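Local coordinates for probable ss-1,3-N-acetylglucosaminyltransferase (Staphylococcus aureus subsp. aureus N315, PDB 6H21), which is a probable glycosyltransferase with a family 2 domain of the GT-A clan, modelled with uridine-diphosphate-N-acetylglucosamine and manganese, at residues 27-32 / 60-65; 250-255 / 269-274; 313-318 / 329-334. All blocks are in the same frame, centred on the assembly; numbering follows the deposited sequence.

How the contacts relate
Contact 1 stands apart from the other two: it lies at the surface of the GT-A-type domain, its centre about 36 Å from that of contact 2 and about 44 Å from that of contact 3, on the opposite side of the chain's centre. There, loops at the ends of parallel strands are tied by amide and hydroxyl hydrogen bonds beside the bound nucleotide sugar. Contacts 2 and 3 share the helical TarS linker region. Contact 2 is buried and made of apolar and aromatic side chains between two helices, whereas contact 3, partly buried, relies on charge. The latter two touch directly, with Ser315 CB against Ala271 CB at 3.9 Å.

Contact 1 (27-32 / 60-65); sequences PTFNNG and HSNDNG. With UD1 (uridine-diphosphate-N-acetylglucosamine), chain X.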
loop_
_atom_site.group_PDB
_atom_site.type_symbol
_atom_site.label_atom_id
_atom_site.label_comp_id
_atom_site.label_asym_id
_atom_site.label_seq_id
_atom_site.Cartn_x
_atom_site.Cartn_y
_atom_site.Cartn_z
ATOM N N PRO C 27 42.263 -5.115 -21.299
ATOM C CA PRO C 27 42.882 -4.447 -20.157
ATOM C C PRO C 27 43.313 -5.491 -19.118
ATOM O O PRO C 27 42.630 -6.498 -18.952
ATOM C CB PRO C 27 41.759 -3.550 -19.625
ATOM C CG PRO C 27 40.500 -4.298 -19.972
ATOM C CD PRO C 27 40.797 -4.983 -21.291
ATOM N N THR C 28 44.454 -5.250 -18.465
ATOM C CA THR C 28 44.984 -6.120 -17.418
ATOM C C THR C 28 45.272 -5.280 -16.167
ATOM O O THR C 28 45.517 -4.077 -16.259
ATOM C CB THR C 28 46.244 -6.866 -17.886
ATOM O OG1 THR C 28 47.276 -5.928 -18.196
ATOM C CG2 THR C 28 45.994 -7.738 -19.099
ATOM N N PHE C 29 45.218 -5.935 -15.004
ATOM C CA PHE C 29 45.602 -5.336 -13.736
ATOM C C PHE C 29 45.827 -6.441 -12.696
ATOM O O PHE C 29 44.877 -7.101 -12.270
ATOM C CB PHE C 29 44.543 -4.342 -13.259
ATOM C CG PHE C 29 44.877 -3.711 -11.933
ATOM C CD1 PHE C 29 45.940 -2.823 -11.827
ATOM C CD2 PHE C 29 44.155 -4.026 -10.791
ATOM C CE1 PHE C 29 46.262 -2.249 -10.607
ATOM C CE2 PHE C 29 44.475 -3.444 -9.573
ATOM C CZ PHE C 29 45.528 -2.559 -9.485
ATOM N N ASN C 30 47.099 -6.663 -12.343
ATOM C CA ASN C 30 47.519 -7.597 -11.281
ATOM C C ASN C 30 46.998 -9.015 -11.533
ATOM O O ASN C 30 46.559 -9.690 -10.600
ATOM C CB ASN C 30 47.059 -7.126 -9.902
ATOM C CG ASN C 30 47.815 -5.911 -9.420
ATOM O OD1 ASN C 30 48.720 -5.427 -10.098
ATOM N ND2 ASN C 30 47.453 -5.423 -8.246
ATOM N N ASN C 31 47.066 -9.474 -12.786
ATOM C CA ASN C 31 46.601 -10.817 -13.133
ATOM C C ASN C 31 47.681 -11.849 -12.785
ATOM O O ASN C 31 47.369 -12.961 -12.365
ATOM C CB ASN C 31 46.196 -10.897 -14.604
ATOM C CG ASN C 31 45.143 -9.870 -14.954
ATOM O OD1 ASN C 31 45.469 -8.756 -15.356
ATOM N ND2 ASN C 31 43.885 -10.212 -14.750
ATOM N N GLY C 32 48.951 -11.471 -12.970
ATOM C CA GLY C 32 50.075 -12.380 -12.770
ATOM C C GLY C 32 50.006 -13.559 -13.726
ATOM O O GLY C 32 49.532 -13.416 -14.856
ATOM N N HIS C 60 48.600 -0.104 -15.080
ATOM C CA HIS C 60 49.689 0.083 -14.113
ATOM C C HIS C 60 49.581 -0.931 -12.962
ATOM O O HIS C 60 49.369 -0.554 -11.804
ATOM C CB HIS C 60 49.749 1.543 -13.624
ATOM C CG HIS C 60 51.122 1.931 -13.173
ATOM N ND1 HIS C 60 51.443 2.120 -11.850
ATOM C CD2 HIS C 60 52.262 2.129 -13.866
ATOM C CE1 HIS C 60 52.719 2.439 -11.745
ATOM N NE2 HIS C 60 53.252 2.432 -12.972
ATOM N N SER C 61 49.740 -2.217 -13.296
ATOM C CA SER C 61 49.823 -3.292 -12.310
ATOM C C SER C 61 50.906 -2.939 -11.286
ATOM O O SER C 61 51.907 -2.303 -11.640
ATOM C CB SER C 61 50.118 -4.617 -12.974
ATOM O OG SER C 61 49.029 -5.041 -13.777
ATOM N N ASN C 62 50.726 -3.389 -10.041
ATOM C CA ASN C 62 51.710 -3.123 -8.980
ATOM C C ASN C 62 52.089 -4.422 -8.244
ATOM O O ASN C 62 52.473 -4.375 -7.078
ATOM C CB ASN C 62 51.175 -2.056 -8.021
ATOM C CG ASN C 62 49.812 -2.419 -7.478
ATOM O OD1 ASN C 62 49.556 -3.582 -7.180
ATOM N ND2 ASN C 62 48.929 -1.443 -7.361
ATOM N N ASP C 63 52.053 -5.564 -8.946
ATOM C CA ASP C 63 52.191 -6.894 -8.338
ATOM C C ASP C 63 53.635 -7.412 -8.451
ATOM O O ASP C 63 53.861 -8.542 -8.895
ATOM C CB ASP C 63 51.192 -7.874 -8.958
ATOM C CG ASP C 63 51.310 -8.071 -10.464
ATOM O OD1 ASP C 63 51.989 -7.256 -11.144
ATOM O OD2 ASP C 63 50.723 -9.047 -10.948
ATOM N N ASN C 64 54.598 -6.593 -8.007
ATOM C CA ASN C 64 56.034 -6.908 -8.016
ATOM C C ASN C 64 56.480 -7.373 -9.410
ATOM O O ASN C 64 57.311 -8.275 -9.523
ATOM C CB ASN C 64 56.410 -7.964 -6.970
ATOM N N GLY C 65 55.930 -6.752 -10.461
ATOM C CA GLY C 65 56.373 -6.964 -11.837
ATOM C C GLY C 65 55.813 -8.227 -12.486
ATOM O O GLY C 65 56.146 -8.507 -13.644
HETATM C "C1'" UD1 X . 32.446 -7.288 -14.475
HETATM C "C2'" UD1 X . 31.313 -7.588 -15.461
HETATM C "C3'" UD1 X . 31.859 -7.610 -16.888
HETATM C "C4'" UD1 X . 32.590 -6.300 -17.175
HETATM C "C5'" UD1 X . 33.607 -5.957 -16.083
HETATM C "C6'" UD1 X . 34.250 -4.584 -16.302
HETATM C "C7'" UD1 X . 29.468 -8.990 -14.612
HETATM C "C8'" UD1 X . 28.995 -10.401 -14.384
HETATM N "N2'" UD1 X . 30.686 -8.865 -15.144
HETATM O "O1'" UD1 X . 33.419 -8.330 -14.607
HETATM O "O3'" UD1 X . 30.786 -7.807 -17.821
HETATM O "O4'" UD1 X . 33.265 -6.420 -18.428
HETATM O "O5'" UD1 X . 33.014 -6.011 -14.769
HETATM O "O6'" UD1 X . 33.280 -3.553 -16.463
HETATM O "O7'" UD1 X . 28.776 -8.025 -14.334
HETATM N N1 UD1 X . 40.735 -3.841 -14.829
HETATM C C2 UD1 X . 41.430 -2.666 -15.169
HETATM N N3 UD1 X . 41.824 -1.803 -14.241
HETATM C C4 UD1 X . 41.579 -2.027 -12.955
HETATM C C5 UD1 X . 40.893 -3.180 -12.571
HETATM C C6 UD1 X . 40.459 -4.093 -13.535
HETATM O O2 UD1 X . 41.687 -2.398 -16.350
HETATM O O4 UD1 X . 41.991 -1.184 -12.128
HETATM C C1B UD1 X . 40.327 -4.722 -15.924
HETATM C C2B UD1 X . 40.571 -6.198 -15.661
HETATM O "O2'" UD1 X . 41.937 -6.536 -15.876
HETATM C C3B UD1 X . 39.615 -6.840 -16.653
HETATM C C4B UD1 X . 38.465 -5.840 -16.748
HETATM O O4B UD1 X . 38.929 -4.604 -16.183
HETATM O O3B UD1 X . 40.239 -6.987 -17.935
HETATM C C5B UD1 X . 37.235 -6.284 -15.977
HETATM O O5B UD1 X . 37.644 -6.750 -14.699
HETATM P PA UD1 X . 37.110 -8.127 -14.085
HETATM O O1A UD1 X . 37.788 -8.264 -12.761
HETATM O O2A UD1 X . 37.120 -9.264 -15.105
HETATM O O3A UD1 X . 35.603 -7.717 -13.818
HETATM P PB UD1 X . 34.444 -8.754 -13.465
HETATM O O1B UD1 X . 33.899 -8.384 -12.121
HETATM O O2B UD1 X . 34.854 -10.199 -13.712
#
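The end of strand 22-28 and the loop after strand 52-58 run closest at Phe29 and Ser61, whose CA atoms are 4.9 Å apart, and both lie at the C-terminal ends of the parallel strands of the GT-A fold, where the nucleotide sugar binds. Three hydrogen bonds join them. Asn30 N points almost straight at Ser61 OG (2.9 Å, 173°), and the same hydroxyl also bonds to Asp58. The Asn30 amide then works with both its ends: OD1 takes the backbone Asn62 N at 2.9 Å on an in-plane lone pair, while ND2 gives to Asn62 OD1 at 3.0 Å from above the carbonyl plane of Asn62. With its CG between the backbone N and the carbonyl carbon (chi1 54°), Asn62 crosses Asn30 obliquely, the two amide planes 58° apart.

Phe29 is sandwiched. CG of Asn30 sits over the centre of one face, the uracil O4 of UD1 lies over the other toward the rim, and His60 O meets the ring edge, 3.7 Å from CE1. Asn31 OD1 accepts from Phe29 N, folding the side chain back over the end of the strand. Asp63 CB and CG pack against Asn30, its OD2 being bonded to Thr67 of helix 66-72. On the ligand side, Pro27 O accepts two ribose hydroxyls, UD1 O3B at 2.6 Å and O2' at 3.2 Å.

Contact 2 (250-255 / 269-274); sequences EIYKAI and QLAGKY
Tyr274 meets Ile251, Tyr252 and Ile255 between two helices of the TarS linker region that form an antiparallel helical hairpin, 242-256 and 264-281; their local axes come within 9.8 Å at 156°, with Tyr252 and Ala271 nearest in backbone register.

The aromatic contacts centre on Tyr274, which points from its helix toward 250-255, with CG anti to the backbone N. There it presents an edge to the face of Tyr252 in a T-shaped pair, centroids 5.6 Å apart and planes at 89°. Tyr274 CD2 does the touching, 3.7 Å from Tyr252 OH, which lies in the plane of the Tyr274 ring at its edge, and almost as close to Tyr252 CZ. Over a face of the Tyr274 ring lies the CG2 methyl of Ile251, a CH-pi contact only 3° off the ring normal and 3.8 Å from the centroid. The other branch of Ile251 reaches the phenol end, where CD1 lies against CZ and OH.

Aliphatic packing extends the interface at the hairpin end. Ile255 puts CG2 against Leu270 CB at 3.9 Å and, more loosely, Ala271 CB, while its CD1 fits near Tyr274 CB.

No hydrogen bond crosses between the two segments, and the two phenol hydroxyls find partners elsewhere: Tyr274 OH with Gln200 of helix 198-207, which also carries Asp199, a hydrogen-bond partner of UD1, and Tyr252 OH with Thr275, one turn beyond Ala271. Ala271 O, which also bonds to Thr275 OG1, lies in the plane of the Tyr252 ring at its edge, 3.6 Å from CE1.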
loop_
_atom_site.group_PDB
_atom_site.type_symbol
_atom_site.label_atom_id
_atom_site.label_comp_id
_atom_site.label_asym_id
_atom_site.label_seq_id
_atom_site.Cartn_x
_atom_site.Cartn_y
_atom_site.Cartn_z
ATOM N N GLU C 250 22.607 8.981 -18.445
ATOM C CA GLU C 250 23.240 9.044 -19.762
ATOM C C GLU C 250 22.670 7.969 -20.694
ATOM O O GLU C 250 22.598 8.182 -21.901
ATOM C CB GLU C 250 24.767 8.941 -19.638
ATOM C CG GLU C 250 25.393 10.111 -18.890
ATOM C CD GLU C 250 25.312 11.466 -19.579
ATOM O OE1 GLU C 250 25.429 11.506 -20.826
ATOM O OE2 GLU C 250 25.138 12.498 -18.864
ATOM N N ILE C 251 22.236 6.835 -20.127
ATOM C CA ILE C 251 21.605 5.774 -20.910
ATOM C C ILE C 251 20.302 6.303 -21.529
ATOM O O ILE C 251 20.080 6.180 -22.745
ATOM C CB ILE C 251 21.409 4.514 -20.054
ATOM C CG1 ILE C 251 22.753 3.805 -19.841
ATOM C CG2 ILE C 251 20.352 3.592 -20.649
ATOM C CD1 ILE C 251 22.730 2.798 -18.725
ATOM N N TYR C 252 19.453 6.911 -20.691
ATOM C CA TYR C 252 18.182 7.482 -21.156
ATOM C C TYR C 252 18.411 8.594 -22.185
ATOM O O TYR C 252 17.706 8.626 -23.190
ATOM C CB TYR C 252 17.366 7.997 -19.976
ATOM C CG TYR C 252 16.742 6.904 -19.161
ATOM C CD1 TYR C 252 15.754 6.102 -19.702
ATOM C CD2 TYR C 252 17.140 6.670 -17.857
ATOM C CE1 TYR C 252 15.135 5.114 -18.949
ATOM C CE2 TYR C 252 16.552 5.679 -17.098
ATOM C CZ TYR C 252 15.543 4.901 -17.649
ATOM O OH TYR C 252 14.936 3.950 -16.902
ATOM N N LYS C 253 19.416 9.460 -21.940
ATOM C CA LYS C 253 19.795 10.543 -22.856
ATOM C C LYS C 253 20.191 9.964 -24.223
ATOM O O LYS C 253 19.774 10.500 -25.242
ATOM C CB LYS C 253 20.935 11.409 -22.307
ATOM C CG LYS C 253 20.564 12.299 -21.120
ATOM C CD LYS C 253 21.284 13.631 -21.068
ATOM C CE LYS C 253 22.672 13.582 -20.454
ATOM N N ALA C 254 20.951 8.862 -24.230
ATOM C CA ALA C 254 21.411 8.202 -25.471
ATOM C C ALA C 254 20.218 7.674 -26.271
ATOM O O ALA C 254 20.187 7.774 -27.490
ATOM C CB ALA C 254 22.397 7.088 -25.194
ATOM N N ILE C 255 19.228 7.119 -25.574
ATOM C CA ILE C 255 18.038 6.612 -26.233
ATOM C C ILE C 255 17.277 7.769 -26.892
ATOM O O ILE C 255 16.877 7.698 -28.059
ATOM C CB ILE C 255 17.164 5.847 -25.231
ATOM C CG1 ILE C 255 17.817 4.519 -24.851
ATOM C CG2 ILE C 255 15.750 5.665 -25.772
ATOM C CD1 ILE C 255 17.098 3.784 -23.747
ATOM N N GLN C 269 9.264 3.798 -26.112
ATOM C CA GLN C 269 9.190 2.342 -25.985
ATOM C C GLN C 269 10.535 1.792 -25.504
ATOM O O GLN C 269 10.567 0.965 -24.618
ATOM C CB GLN C 269 8.816 1.682 -27.308
ATOM C CG GLN C 269 8.663 0.175 -27.185
ATOM C CD GLN C 269 8.559 -0.487 -28.534
ATOM O OE1 GLN C 269 9.353 -0.227 -29.442
ATOM N NE2 GLN C 269 7.565 -1.349 -28.674
ATOM N N LEU C 270 11.635 2.235 -26.126
ATOM C CA LEU C 270 12.963 1.750 -25.735
ATOM C C LEU C 270 13.274 2.138 -24.278
ATOM O O LEU C 270 13.838 1.355 -23.535
ATOM C CB LEU C 270 13.997 2.325 -26.702
ATOM C CG LEU C 270 13.987 1.703 -28.094
ATOM C CD1 LEU C 270 14.806 2.544 -29.054
ATOM C CD2 LEU C 270 14.503 0.270 -28.057
ATOM N N ALA C 271 12.933 3.372 -23.912
ATOM C CA ALA C 271 13.128 3.907 -22.581
ATOM C C ALA C 271 12.331 3.092 -21.546
ATOM O O ALA C 271 12.845 2.794 -20.471
ATOM C CB ALA C 271 12.738 5.361 -22.577
ATOM N N GLY C 272 11.085 2.722 -21.884
ATOM C CA GLY C 272 10.238 1.879 -21.033
ATOM C C GLY C 272 10.795 0.472 -20.861
ATOM O O GLY C 272 10.747 -0.125 -19.768
ATOM N N LYS C 273 11.296 -0.105 -21.954
ATOM C CA LYS C 273 11.913 -1.418 -21.883
ATOM C C LYS C 273 13.176 -1.368 -21.019
ATOM O O LYS C 273 13.463 -2.324 -20.276
ATOM C CB LYS C 273 12.193 -1.945 -23.288
ATOM C CG LYS C 273 10.929 -2.221 -24.098
ATOM C CD LYS C 273 10.046 -3.300 -23.506
ATOM C CE LYS C 273 8.644 -3.252 -24.083
ATOM N NZ LYS C 273 7.846 -4.427 -23.657
ATOM N N TYR C 274 13.923 -0.261 -21.089
ATOM C CA TYR C 274 15.133 -0.140 -20.269
ATOM C C TYR C 274 14.725 -0.011 -18.791
ATOM O O TYR C 274 15.356 -0.611 -17.913
ATOM C CB TYR C 274 16.068 1.006 -20.690
ATOM C CG TYR C 274 17.301 0.981 -19.830
ATOM C CD1 TYR C 274 18.322 0.083 -20.085
ATOM C CD2 TYR C 274 17.362 1.713 -18.661
ATOM C CE1 TYR C 274 19.415 -0.035 -19.237
ATOM C CE2 TYR C 274 18.427 1.574 -17.782
ATOM C CZ TYR C 274 19.464 0.704 -18.069
ATOM O OH TYR C 274 20.516 0.573 -17.199
#

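Contact 3 (313-318 / 329-334); sequences RDSDKY and AIRQND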
loop_
_atom_site.group_PDB
_atom_site.type_symbol
_atom_site.label_atom_id
_atom_site.label_comp_id
_atom_site.label_asym_id
_atom_site.label_seq_id
_atom_site.Cartn_x
_atom_site.Cartn_y
_atom_site.Cartn_z
ATOM N N ARG C 313 7.170 10.561 -18.912
ATOM C CA ARG C 313 6.154 9.701 -18.358
ATOM C C ARG C 313 5.520 8.870 -19.480
ATOM O O ARG C 313 5.016 7.803 -19.221
ATOM C CB ARG C 313 5.120 10.546 -17.612
ATOM C CG ARG C 313 5.515 10.835 -16.172
ATOM C CD ARG C 313 4.427 11.538 -15.382
ATOM N NE ARG C 313 4.795 11.630 -13.976
ATOM C CZ ARG C 313 4.535 10.699 -13.064
ATOM N NH1 ARG C 313 4.030 9.531 -13.427
ATOM N NH2 ARG C 313 4.816 10.925 -11.795
ATOM N N ASP C 314 5.609 9.352 -20.724
ATOM C CA ASP C 314 5.074 8.650 -21.900
ATOM C C ASP C 314 5.728 7.265 -22.070
ATOM O O ASP C 314 5.153 6.395 -22.739
ATOM C CB ASP C 314 5.238 9.509 -23.158
ATOM C CG ASP C 314 4.195 10.609 -23.312
ATOM O OD1 ASP C 314 3.109 10.526 -22.691
ATOM O OD2 ASP C 314 4.457 11.536 -24.037
ATOM N N SER C 315 6.912 7.054 -21.465
ATOM C CA SER C 315 7.609 5.756 -21.524
ATOM C C SER C 315 7.001 4.736 -20.555
ATOM O O SER C 315 7.257 3.564 -20.717
ATOM C CB SER C 315 9.092 5.903 -21.263
ATOM O OG SER C 315 9.342 6.312 -19.930
ATOM N N ASP C 316 6.282 5.204 -19.523
ATOM C CA ASP C 316 5.827 4.376 -18.424
ATOM C C ASP C 316 4.835 3.303 -18.892
ATOM O O ASP C 316 4.838 2.239 -18.350
ATOM C CB ASP C 316 5.204 5.210 -17.292
ATOM C CG ASP C 316 6.233 6.059 -16.553
ATOM O OD1 ASP C 316 7.439 5.892 -16.873
ATOM O OD2 ASP C 316 5.820 6.845 -15.629
ATOM N N LYS C 317 3.999 3.589 -19.887
ATOM C CA LYS C 317 3.044 2.608 -20.387
ATOM C C LYS C 317 3.767 1.410 -21.010
ATOM O O LYS C 317 3.150 0.389 -21.209
ATOM C CB LYS C 317 2.093 3.226 -21.414
ATOM C CG LYS C 317 2.710 3.750 -22.707
ATOM C CD LYS C 317 1.648 4.359 -23.608
ATOM C CE LYS C 317 2.186 5.056 -24.832
ATOM N NZ LYS C 317 2.768 6.375 -24.480
ATOM N N TYR C 318 5.066 1.538 -21.319
ATOM C CA TYR C 318 5.804 0.447 -21.919
ATOM C C TYR C 318 6.496 -0.413 -20.856
ATOM O O TYR C 318 7.124 -1.376 -21.194
ATOM C CB TYR C 318 6.794 0.995 -22.948
ATOM C CG TYR C 318 6.106 1.594 -24.144
ATOM C CD1 TYR C 318 5.444 0.790 -25.060
ATOM C CD2 TYR C 318 6.078 2.966 -24.336
ATOM C CE1 TYR C 318 4.795 1.329 -26.162
ATOM C CE2 TYR C 318 5.430 3.522 -25.426
ATOM C CZ TYR C 318 4.784 2.702 -26.340
ATOM O OH TYR C 318 4.160 3.251 -27.422
ATOM N N ALA C 329 6.072 5.031 -7.257
ATOM C CA ALA C 329 6.585 5.338 -5.945
ATOM C C ALA C 329 7.980 5.977 -6.061
ATOM O O ALA C 329 8.274 6.916 -5.340
ATOM C CB ALA C 329 6.601 4.104 -5.090
ATOM N N ILE C 330 8.810 5.457 -6.968
ATOM C CA ILE C 330 10.142 6.056 -7.242
ATOM C C ILE C 330 9.967 7.475 -7.782
ATOM O O ILE C 330 10.638 8.418 -7.306
ATOM C CB ILE C 330 10.981 5.150 -8.153
ATOM C CG1 ILE C 330 11.308 3.847 -7.425
ATOM C CG2 ILE C 330 12.248 5.876 -8.634
ATOM C CD1 ILE C 330 11.713 2.718 -8.316
ATOM N N ARG C 331 9.049 7.661 -8.742
ATOM C CA ARG C 331 8.802 9.006 -9.285
ATOM C C ARG C 331 8.394 9.966 -8.161
ATOM O O ARG C 331 8.808 11.110 -8.170
ATOM C CB ARG C 331 7.743 9.034 -10.393
ATOM C CG ARG C 331 8.187 8.391 -11.700
ATOM C CD ARG C 331 7.292 8.743 -12.865
ATOM N NE ARG C 331 7.809 8.268 -14.143
ATOM C CZ ARG C 331 8.649 8.923 -14.927
ATOM N NH1 ARG C 331 9.007 8.382 -16.080
ATOM N NH2 ARG C 331 9.142 10.087 -14.540
ATOM N N GLN C 332 7.567 9.489 -7.218
ATOM C CA GLN C 332 7.042 10.332 -6.135
ATOM C C GLN C 332 8.078 10.502 -5.009
ATOM O O GLN C 332 7.832 11.271 -4.097
ATOM C CB GLN C 332 5.758 9.726 -5.550
ATOM C CG GLN C 332 4.598 9.662 -6.545
ATOM C CD GLN C 332 4.131 11.023 -6.996
ATOM O OE1 GLN C 332 4.204 11.990 -6.254
ATOM N NE2 GLN C 332 3.680 11.123 -8.234
ATOM N N ASN C 333 9.198 9.763 -5.051
ATOM C CA ASN C 333 10.282 9.863 -4.045
ATOM C C ASN C 333 9.700 9.501 -2.667
ATOM O O ASN C 333 9.911 10.193 -1.699
ATOM C CB ASN C 333 10.959 11.249 -4.093
ATOM C CG ASN C 333 12.296 11.325 -3.381
ATOM O OD1 ASN C 333 12.984 10.318 -3.180
ATOM N ND2 ASN C 333 12.703 12.537 -3.034
ATOM N N ASP C 334 8.969 8.379 -2.603
ATOM C CA ASP C 334 8.170 7.986 -1.442
ATOM C C ASP C 334 8.645 6.620 -0.940
ATOM O O ASP C 334 8.264 5.590 -1.484
ATOM C CB ASP C 334 6.685 7.956 -1.804
ATOM C CG ASP C 334 5.720 7.844 -0.626
ATOM O OD1 ASP C 334 5.901 6.968 0.255
ATOM O OD2 ASP C 334 4.717 8.562 -0.667
#
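Asp316 and Arg331 reach tip to tip across a salt-bridge network that ties a 3-10 turn, 313-318, to the last turn of helix 324-332 in the helical TarS linker region; that helix closes at Asn333 in a Schellman motif. Both carboxylate oxygens are engaged. OD1 accepts Arg331 NH1 at 3.0 Å, a bond bent little (166°), which meets the oxygen on its syn side, a little out of the carboxylate plane, and lies near the guanidinium plane. OD2 takes Arg331 NE at 2.9 Å, but weakly, the N-H being off line (130°); the two flat groups are inclined by 45°. Arg331 NH1 has a second acceptor in Val311 O.

Arg313 runs past Arg331 in the opposite direction. Arg331 CD lies over one face of the Arg313 guanidinium, toward its rim, 3.4 Å from Arg313 CZ, and in return Arg313 CG sits over the centre of the Arg331 guanidinium. The like charges, 4.0 Å apart from Arg313 NH1 to Arg331 NE, are probably offset by carboxylates: Glu328 pairs with Arg313 NH1, while Asp316 OD2 is its long, charge-only partner, well out of the guanidinium plane. Tyr294 of a second subunit adds a cation-pi contact to Arg313.

Gln332 OE1 bonds a glycerol, probably from the crystallisation liquor. Gln332 NE2 gives hydrogen bonds to Glu328 and that Tyr294; it and Arg313 NH2, both donors, pass at 3.7 Å without a bond.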